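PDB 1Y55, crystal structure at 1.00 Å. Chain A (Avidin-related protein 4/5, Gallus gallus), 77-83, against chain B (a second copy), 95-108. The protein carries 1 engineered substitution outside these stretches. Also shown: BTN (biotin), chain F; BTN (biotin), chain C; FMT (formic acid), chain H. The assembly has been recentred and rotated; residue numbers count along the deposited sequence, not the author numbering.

Chain A 77-83: FTGQCFI
Chain B 95-108: WLLRSSVNDISYDW

Two copies of a β-barrel protein can pack a strand against a strand, loop and 3-10 segment, with side chains and backbone both taking part, and avidin-related protein 4/5 illustrates how. Chain A 77-83 is extended throughout; chain B 95-98 is a strand that gives way to a loop and then a 3-10 segment at 104-108. The strands run nearly parallel, 11° apart, their axes approaching to 6.8 Å, too far for sheet pairing. A:Gly79 lies opposite B:Arg98 (CA to CA, 6.1 Å) and A:Phe82 opposite B:Ile104 (CA to CA, 6.5 Å). Alternation directs A:Thr78, A:Gln80 and A:Phe82 toward chain B, and A:Phe77 and A:Cys81 away; together the stretches bury 497 Å².

Apolar packing centres on A:Phe82 (chi1 m, chi2 -74°). B:Ile104 CA sits 3.9 Å from the centroid of the A:Phe82 ring, 5° off its normal, a CH-pi contact over the face. At the ring edge, A:Phe82 CZ meets B:Val101 CG2 at 3.8 Å. A flat aromatic side chain thus serves loop and 3-10 segment at once. Further back, A:Thr78 CG2 (chi1 t) packs 3.6 Å from B:Leu96 CB, the leucine adopting m, t.

Electrostatics organise B:Arg98 (t, p, t; chi4 -153°). B:Asp107, chi1 t, holds it within its own chain: B:Arg98 NH1 and NH2 each donate to B:Asp107 OD1 at 2.8 Å, as part of a salt bridge. The guanidinium is thereby presented with one face over A:Gly79 C and A:Gln80 CB, beside a glycine whose phi/psi is 179/-161. Its charge is thus paired although the residue is buried.

A single water adds a polar link, donating to A:Thr78 O at 3.1 Å and accepting from B:Arg98 NH1 at 3.0 Å. The extended A:Gln80 (t, t) reaches toward the extended segment B:Arg98 to B:Val101, but its amide orientation remains open.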

ATOM      1  N   PHE A  77     -10.256   4.707  -3.751  1.00  6.10           N
ATOM      2  CA  PHE A  77     -10.687   3.741  -2.751  1.00  6.45           C
ATOM      3  C   PHE A  77     -11.115   2.452  -3.443  1.00  6.36           C
ATOM      4  O   PHE A  77     -11.772   2.498  -4.488  1.00  6.81           O
ATOM      5  CB  PHE A  77     -11.924   4.241  -1.984  1.00  6.91           C
ATOM      6  CG  PHE A  77     -11.694   5.412  -1.075  1.00  6.76           C
ATOM      7  CD1 PHE A  77     -11.618   6.702  -1.582  1.00  7.63           C
ATOM      8  CD2 PHE A  77     -11.620   5.241   0.306  1.00  7.30           C
ATOM      9  CE1 PHE A  77     -11.470   7.785  -0.731  1.00  8.29           C
ATOM     10  CE2 PHE A  77     -11.458   6.340   1.155  1.00  8.04           C
ATOM     11  CZ  PHE A  77     -11.372   7.594   0.625  1.00  8.38           C
ATOM     12  N   THR A  78     -10.781   1.313  -2.856  1.00  6.38           N
ATOM     13  CA  THR A  78     -11.359   0.051  -3.300  1.00  6.59           C
ATOM     14  C   THR A  78     -11.730  -0.783  -2.099  1.00  6.38           C
ATOM     15  O   THR A  78     -11.129  -0.665  -1.039  1.00  9.32           O
ATOM     16  CB  THR A  78     -10.409  -0.655  -4.273  1.00  7.19           C
ATOM     17  OG1 THR A  78     -11.048  -1.781  -4.886  1.00  7.34           O
ATOM     18  CG2 THR A  78      -9.163  -1.181  -3.600  1.00  8.14           C
ATOM     19  N   GLY A  79     -12.720  -1.631  -2.246  1.00  6.64           N
ATOM     20  CA  GLY A  79     -13.165  -2.436  -1.136  1.00  7.09           C
ATOM     21  C   GLY A  79     -14.319  -3.323  -1.506  1.00  6.40           C
ATOM     22  O   GLY A  79     -14.571  -3.597  -2.687  1.00  6.60           O
ATOM     23  N   GLN A  80     -15.010  -3.778  -0.466  1.00  6.67           N
ATOM     24  CA  GLN A  80     -16.129  -4.700  -0.616  1.00  6.95           C
ATOM     25  C   GLN A  80     -17.240  -4.290   0.340  1.00  7.23           C
ATOM     26  O   GLN A  80     -16.981  -3.833   1.451  1.00  7.54           O
ATOM     27  CB  GLN A  80     -15.661  -6.150  -0.375  1.00  7.31           C
ATOM     28  CG  GLN A  80     -16.707  -7.211  -0.677  1.00  7.60           C
ATOM     29  CD  GLN A  80     -16.182  -8.646  -0.693  1.00  7.33           C
ATOM     30  OE1 GLN A  80     -16.986  -9.575  -0.972  1.00  9.52           O
ATOM     31  NE2 GLN A  80     -14.945  -8.867  -0.421  1.00  6.17           N
ATOM     32  N   CYS A  81     -18.482  -4.455  -0.120  1.00  7.51           N
ATOM     33  CA  CYS A  81     -19.662  -4.256   0.735  1.00  8.71           C
ATOM     34  C   CYS A  81     -20.075  -5.599   1.297  1.00  8.74           C
ATOM     35  O   CYS A  81     -20.380  -6.528   0.542  1.00 10.38           O
ATOM     36  CB  CYS A  81     -20.837  -3.675  -0.031  1.00 10.35           C
ATOM     37  SG  CYS A  81     -20.429  -2.728  -1.465  1.00 25.19           S
ATOM     38  N   PHE A  82     -20.065  -5.703   2.617  1.00  8.83           N
ATOM     39  CA  PHE A  82     -20.499  -6.894   3.313  1.00  9.00           C
ATOM     40  C   PHE A  82     -21.864  -6.660   3.943  1.00  9.65           C
ATOM     41  O   PHE A  82     -22.141  -5.582   4.461  1.00 10.66           O
ATOM     42  CB  PHE A  82     -19.503  -7.268   4.408  1.00  9.29           C
ATOM     43  CG  PHE A  82     -18.175  -7.677   3.891  1.00  8.97           C
ATOM     44  CD1 PHE A  82     -18.013  -8.914   3.298  1.00  9.48           C
ATOM     45  CD2 PHE A  82     -17.081  -6.836   3.988  1.00  9.29           C
ATOM     46  CE1 PHE A  82     -16.776  -9.296   2.802  1.00  9.19           C
ATOM     47  CE2 PHE A  82     -15.839  -7.221   3.509  1.00  9.43           C
ATOM     48  CZ  PHE A  82     -15.688  -8.459   2.921  1.00  9.31           C
ATOM     49  N   ILE A  83     -22.695  -7.699   3.910  1.00 10.53           N
ATOM     50  CA  ILE A  83     -23.981  -7.743   4.597  1.00 11.72           C
ATOM     51  C   ILE A  83     -23.911  -8.798   5.699  1.00 12.65           C
ATOM     52  O   ILE A  83     -23.649  -9.959   5.421  1.00 14.34           O
ATOM     53  CB  ILE A  83     -25.135  -8.165   3.647  1.00 13.77           C
ATOM     54  CG1 ILE A  83     -25.168  -7.335   2.367  1.00 15.37           C
ATOM     55  CG2 ILE A  83     -26.479  -8.083   4.369  1.00 15.11           C
ATOM     56  CD1 ILE A  83     -25.889  -8.038   1.217  1.00 16.86           C
TER
ATOM     57  N   TRP B  95      -1.373   1.004  -7.560  1.00  6.67           N
ATOM     58  CA  TRP B  95      -2.671   0.369  -7.632  1.00  6.71           C
ATOM     59  C   TRP B  95      -2.963  -0.472  -6.404  1.00  6.35           C
ATOM     60  O   TRP B  95      -2.072  -0.932  -5.701  1.00  6.59           O
ATOM     61  CB  TRP B  95      -2.810  -0.467  -8.918  1.00  6.64           C
ATOM     62  CG  TRP B  95      -1.738  -1.487  -9.167  1.00  6.80           C
ATOM     63  CD1 TRP B  95      -0.691  -1.360 -10.036  1.00  7.37           C
ATOM     64  CD2 TRP B  95      -1.624  -2.796  -8.584  1.00  6.80           C
ATOM     65  NE1 TRP B  95       0.060  -2.506 -10.029  1.00  7.64           N
ATOM     66  CE2 TRP B  95      -0.485  -3.401  -9.150  1.00  7.19           C
ATOM     67  CE3 TRP B  95      -2.376  -3.539  -7.664  1.00  7.18           C
ATOM     68  CZ2 TRP B  95      -0.085  -4.698  -8.823  1.00  7.94           C
ATOM     69  CZ3 TRP B  95      -1.973  -4.817  -7.339  1.00  7.76           C
ATOM     70  CH2 TRP B  95      -0.833  -5.385  -7.910  1.00  8.07           C
ATOM     71  N   LEU B  96      -4.271  -0.640  -6.177  1.00  6.46           N
ATOM     72  CA  LEU B  96      -4.819  -1.588  -5.214  1.00  6.44           C
ATOM     73  C   LEU B  96      -5.770  -2.513  -5.977  1.00  6.27           C
ATOM     74  O   LEU B  96      -6.664  -2.049  -6.685  1.00  7.04           O
ATOM     75  CB  LEU B  96      -5.598  -0.900  -4.090  1.00  6.66           C
ATOM     76  CG  LEU B  96      -4.794   0.040  -3.191  1.00  7.02           C
ATOM     77  CD1 LEU B  96      -5.730   0.794  -2.263  1.00  8.02           C
ATOM     78  CD2 LEU B  96      -3.738  -0.706  -2.391  1.00  7.57           C
ATOM     79  N   LEU B  97      -5.574  -3.813  -5.804  1.00  6.56           N
ATOM     80  CA  LEU B  97      -6.370  -4.871  -6.436  1.00  6.83           C
ATOM     81  C   LEU B  97      -7.153  -5.546  -5.308  1.00  6.46           C
ATOM     82  O   LEU B  97      -6.575  -6.185  -4.442  1.00  6.97           O
ATOM     83  CB  LEU B  97      -5.438  -5.846  -7.154  1.00  7.11           C
ATOM     84  CG  LEU B  97      -6.000  -7.203  -7.593  1.00  7.58           C
ATOM     85  CD1 LEU B  97      -7.261  -7.128  -8.446  1.00  8.43           C
ATOM     86  CD2 LEU B  97      -4.912  -7.954  -8.323  1.00  8.55           C
ATOM     87  N   ARG B  98      -8.466  -5.359  -5.330  1.00  6.82           N
ATOM     88  CA  ARG B  98      -9.375  -5.907  -4.340  1.00  6.85           C
ATOM     89  C   ARG B  98     -10.008  -7.195  -4.853  1.00  6.76           C
ATOM     90  O   ARG B  98     -10.672  -7.199  -5.899  1.00  7.51           O
ATOM     91  CB  ARG B  98     -10.491  -4.900  -4.059  1.00  7.09           C
ATOM     92  CG  ARG B  98     -11.581  -5.441  -3.147  1.00  7.11           C
ATOM     93  CD  ARG B  98     -11.111  -5.665  -1.738  1.00  7.13           C
ATOM     94  NE  ARG B  98     -12.025  -6.510  -0.980  1.00  7.20           N
ATOM     95  CZ  ARG B  98     -12.162  -6.461   0.344  1.00  7.20           C
ATOM     96  NH1 ARG B  98     -11.606  -5.499   1.069  1.00  7.43           N
ATOM     97  NH2 ARG B  98     -12.879  -7.387   0.952  1.00  7.68           N
ATOM     98  N   SER B  99      -9.828  -8.269  -4.096  1.00  6.99           N
ATOM     99  CA  SER B  99     -10.493  -9.526  -4.364  1.00  7.85           C
ATOM    100  C   SER B  99     -11.769  -9.616  -3.542  1.00  7.48           C
ATOM    101  O   SER B  99     -11.905  -8.988  -2.493  1.00  8.24           O
ATOM    102  CB  SER B  99      -9.598 -10.702  -3.988  1.00  9.18           C
ATOM    103  OG  SER B  99      -8.410 -10.764  -4.732  1.00 11.73           O
ATOM    104  N   SER B 100     -12.699 -10.427  -4.026  1.00  7.68           N
ATOM    105  CA  SER B 100     -13.898 -10.763  -3.290  1.00  8.03           C
ATOM    106  C   SER B 100     -13.620 -11.867  -2.289  1.00  8.21           C
ATOM    107  O   SER B 100     -13.102 -12.918  -2.666  1.00 10.11           O
ATOM    108  CB  SER B 100     -14.966 -11.236  -4.273  1.00  8.40           C
ATOM    109  OG  SER B 100     -16.112 -11.683  -3.591  1.00  9.57           O
ATOM    110  N   VAL B 101     -13.960 -11.627  -1.025  1.00  7.83           N
ATOM    111  CA  VAL B 101     -13.890 -12.663  -0.015  1.00  8.38           C
ATOM    112  C   VAL B 101     -15.276 -12.933   0.555  1.00  8.85           C
ATOM    113  O   VAL B 101     -16.223 -12.176   0.353  1.00  9.15           O
ATOM    114  CB  VAL B 101     -12.843 -12.345   1.093  1.00  8.59           C
ATOM    115  CG1 VAL B 101     -11.442 -12.248   0.505  1.00  9.47           C
ATOM    116  CG2 VAL B 101     -13.207 -11.082   1.875  1.00  9.09           C
ATOM    117  N   ASN B 102     -15.389 -14.042   1.276  1.00 10.12           N
ATOM    118  CA  ASN B 102     -16.708 -14.548   1.627  1.00 11.28           C
ATOM    119  C   ASN B 102     -17.442 -13.734   2.676  1.00 11.44           C
ATOM    120  O   ASN B 102     -18.671 -13.643   2.666  1.00 12.56           O
ATOM    121  CB  ASN B 102     -16.604 -15.965   2.161  1.00 12.44           C
ATOM    122  CG  ASN B 102     -16.245 -16.949   1.109  1.00 15.05           C
ATOM    123  OD1 ASN B 102     -16.356 -16.673  -0.083  1.00 16.74           O
ATOM    124  ND2 ASN B 102     -15.824 -18.133   1.535  1.00 17.55           N
ATOM    125  N   ASP B 103     -16.690 -13.224   3.635  1.00 11.46           N
ATOM    126  CA  ASP B 103     -17.273 -12.450   4.710  1.00 11.99           C
ATOM    127  C   ASP B 103     -16.182 -11.584   5.313  1.00 11.10           C
ATOM    128  O   ASP B 103     -14.995 -11.675   4.961  1.00 10.78           O
ATOM    129  CB  ASP B 103     -17.995 -13.350   5.739  1.00 12.74           C
ATOM    130  CG  ASP B 103     -17.052 -14.179   6.560  1.00 13.45           C
ATOM    131  OD1 ASP B 103     -17.280 -15.407   6.713  1.00 19.43           O
ATOM    132  OD2 ASP B 103     -16.056 -13.684   7.092  1.00 13.37           O
ATOM    133  N   ILE B 104     -16.584 -10.731   6.227  1.00 11.66           N
ATOM    134  CA  ILE B 104     -15.729  -9.691   6.736  1.00 11.57           C
ATOM    135  C   ILE B 104     -14.518 -10.249   7.494  1.00 10.67           C
ATOM    136  O   ILE B 104     -13.493  -9.579   7.613  1.00 10.78           O
ATOM    137  CB  ILE B 104     -16.572  -8.743   7.596  1.00 12.55           C
ATOM    138  CG1 ILE B 104     -15.884  -7.395   7.760  1.00 14.90           C
ATOM    139  CG2 ILE B 104     -16.920  -9.364   8.950  1.00 12.47           C
ATOM    140  CD1 ILE B 104     -16.835  -6.308   8.214  1.00 17.00           C
ATOM    141  N   SER B 105     -14.628 -11.471   8.015  1.00 10.28           N
ATOM    142  CA  SER B 105     -13.514 -12.088   8.737  1.00 10.02           C
ATOM    143  C   SER B 105     -12.319 -12.424   7.839  1.00  9.40           C
ATOM    144  O   SER B 105     -11.256 -12.727   8.357  1.00 10.98           O
ATOM    145  CB  SER B 105     -13.968 -13.344   9.494  1.00 10.73           C
ATOM    146  OG  SER B 105     -14.067 -14.449   8.629  1.00 11.31           O
ATOM    147  N   TYR B 106     -12.517 -12.405   6.518  1.00  8.63           N
ATOM    148  CA  TYR B 106     -11.450 -12.630   5.554  1.00  8.43           C
ATOM    149  C   TYR B 106     -10.936 -11.326   4.945  1.00  8.10           C
ATOM    150  O   TYR B 106     -10.061 -11.356   4.077  1.00  8.28           O
ATOM    151  CB  TYR B 106     -11.951 -13.526   4.422  1.00  8.91           C
ATOM    152  CG  TYR B 106     -12.351 -14.913   4.831  1.00  8.91           C
ATOM    153  CD1 TYR B 106     -13.657 -15.193   5.204  1.00  9.58           C
ATOM    154  CD2 TYR B 106     -11.440 -15.955   4.800  1.00  9.99           C
ATOM    155  CE1 TYR B 106     -14.046 -16.478   5.551  1.00 10.43           C
ATOM    156  CE2 TYR B 106     -11.819 -17.247   5.152  1.00 10.69           C
ATOM    157  CZ  TYR B 106     -13.125 -17.505   5.516  1.00 10.79           C
ATOM    158  OH  TYR B 106     -13.520 -18.773   5.860  1.00 12.72           O
ATOM    159  N   ASP B 107     -11.465 -10.188   5.382  1.00  7.87           N
ATOM    160  CA  ASP B 107     -11.141  -8.932   4.727  1.00  7.65           C
ATOM    161  C   ASP B 107      -9.645  -8.635   4.723  1.00  7.85           C
ATOM    162  O   ASP B 107      -9.135  -8.049   3.770  1.00  7.90           O
ATOM    163  CB  ASP B 107     -11.886  -7.767   5.394  1.00  8.19           C
ATOM    164  CG  ASP B 107     -11.759  -6.523   4.606  1.00  8.24           C
ATOM    165  OD1 ASP B 107     -12.439  -6.449   3.558  1.00  8.01           O
ATOM    166  OD2 ASP B 107     -10.948  -5.620   4.940  1.00 10.61           O
ATOM    167  N   TRP B 108      -8.949  -9.047   5.780  1.00  8.00           N
ATOM    168  CA  TRP B 108      -7.531  -8.744   5.930  1.00  7.97           C
ATOM    169  C   TRP B 108      -6.683  -9.162   4.732  1.00  8.04           C
ATOM    170  O   TRP B 108      -5.652  -8.549   4.485  1.00  8.67           O
ATOM    171  CB  TRP B 108      -6.950  -9.395   7.201  1.00  8.14           C
ATOM    172  CG  TRP B 108      -6.868 -10.890   7.112  1.00  8.50           C
ATOM    173  CD1 TRP B 108      -7.863 -11.779   7.409  1.00  8.92           C
ATOM    174  CD2 TRP B 108      -5.766 -11.677   6.628  1.00  8.43           C
ATOM    175  NE1 TRP B 108      -7.451 -13.064   7.149  1.00  9.12           N
ATOM    176  CE2 TRP B 108      -6.166 -13.026   6.667  1.00  8.76           C
ATOM    177  CE3 TRP B 108      -4.481 -11.372   6.159  1.00  8.51           C
ATOM    178  CZ2 TRP B 108      -5.332 -14.062   6.266  1.00  9.46           C
ATOM    179  CZ3 TRP B 108      -3.658 -12.402   5.752  1.00  9.17           C
ATOM    180  CH2 TRP B 108      -4.082 -13.732   5.815  1.00  9.91           C
TER
HETATM  181  C11 BTN F 802      -7.937 -10.561 -11.992  1.00 11.59           C
HETATM  182  O11 BTN F 802      -6.721 -11.137 -11.836  1.00 11.68           O
HETATM  183  O12 BTN F 802      -9.005 -11.209 -11.645  1.00 14.20           O
HETATM  184  C10 BTN F 802      -8.028  -9.205 -12.566  1.00  9.68           C
HETATM  185  C9  BTN F 802      -6.785  -8.692 -13.275  1.00  8.43           C
HETATM  186  C8  BTN F 802      -5.806  -7.976 -12.342  1.00  8.33           C
HETATM  187  C7  BTN F 802      -4.587  -7.475 -13.120  1.00  7.96           C
HETATM  188  C2  BTN F 802      -3.650  -6.560 -12.287  1.00  7.95           C
HETATM  189  S1  BTN F 802      -4.293  -4.977 -11.907  1.00  7.96           S
HETATM  190  C6  BTN F 802      -2.667  -4.517 -11.266  1.00  7.93           C
HETATM  191  C5  BTN F 802      -1.670  -5.083 -12.263  1.00  7.99           C
HETATM  192  N1  BTN F 802      -1.421  -4.222 -13.391  1.00  8.46           N
HETATM  193  C3  BTN F 802      -1.819  -4.780 -14.516  1.00  8.12           C
HETATM  194  O3  BTN F 802      -1.713  -4.170 -15.710  1.00  8.88           O
HETATM  195  N2  BTN F 802      -2.342  -5.967 -14.330  1.00  8.24           N
HETATM  196  C4  BTN F 802      -2.275  -6.329 -12.928  1.00  7.76           C
HETATM  197  C11 BTN C 801       0.812 -16.623   6.089  1.00 11.83           C
HETATM  198  O11 BTN C 801      -0.528 -16.502   5.850  1.00 11.81           O
HETATM  199  O12 BTN C 801       1.557 -17.408   5.377  1.00 15.93           O
HETATM  200  C10 BTN C 801       1.469 -15.874   7.162  1.00  9.87           C
HETATM  201  C9  BTN C 801       0.538 -15.212   8.150  1.00  8.45           C
HETATM  202  C8  BTN C 801       0.119 -13.815   7.703  1.00  7.82           C
HETATM  203  C7  BTN C 801      -0.809 -13.158   8.732  1.00  7.17           C
HETATM  204  C2  BTN C 801      -1.116 -11.667   8.419  1.00  7.07           C
HETATM  205  S1  BTN C 801       0.242 -10.555   8.642  1.00  6.92           S
HETATM  206  C6  BTN C 801      -0.898  -9.181   8.389  1.00  7.08           C
HETATM  207  C5  BTN C 801      -2.160  -9.556   9.162  1.00  6.73           C
HETATM  208  N1  BTN C 801      -2.112  -9.169  10.560  1.00  7.09           N
HETATM  209  C3  BTN C 801      -2.128 -10.233  11.344  1.00  6.56           C
HETATM  210  O3  BTN C 801      -2.085 -10.159  12.664  1.00  6.97           O
HETATM  211  N2  BTN C 801      -2.194 -11.355  10.657  1.00  6.60           N
HETATM  212  C4  BTN C 801      -2.281 -11.088   9.230  1.00  6.73           C
HETATM  213  C   FMT H 904     -12.771 -16.667   1.691  1.00 17.86           C
HETATM  214  O1  FMT H 904     -13.201 -15.805   0.915  1.00 16.35           O
HETATM  215  O2  FMT H 904     -11.898 -17.483   1.362  1.00 19.83           O
HETATM  216  O   HOH W   1      -9.899  -3.188   0.313  1.00  9.72           O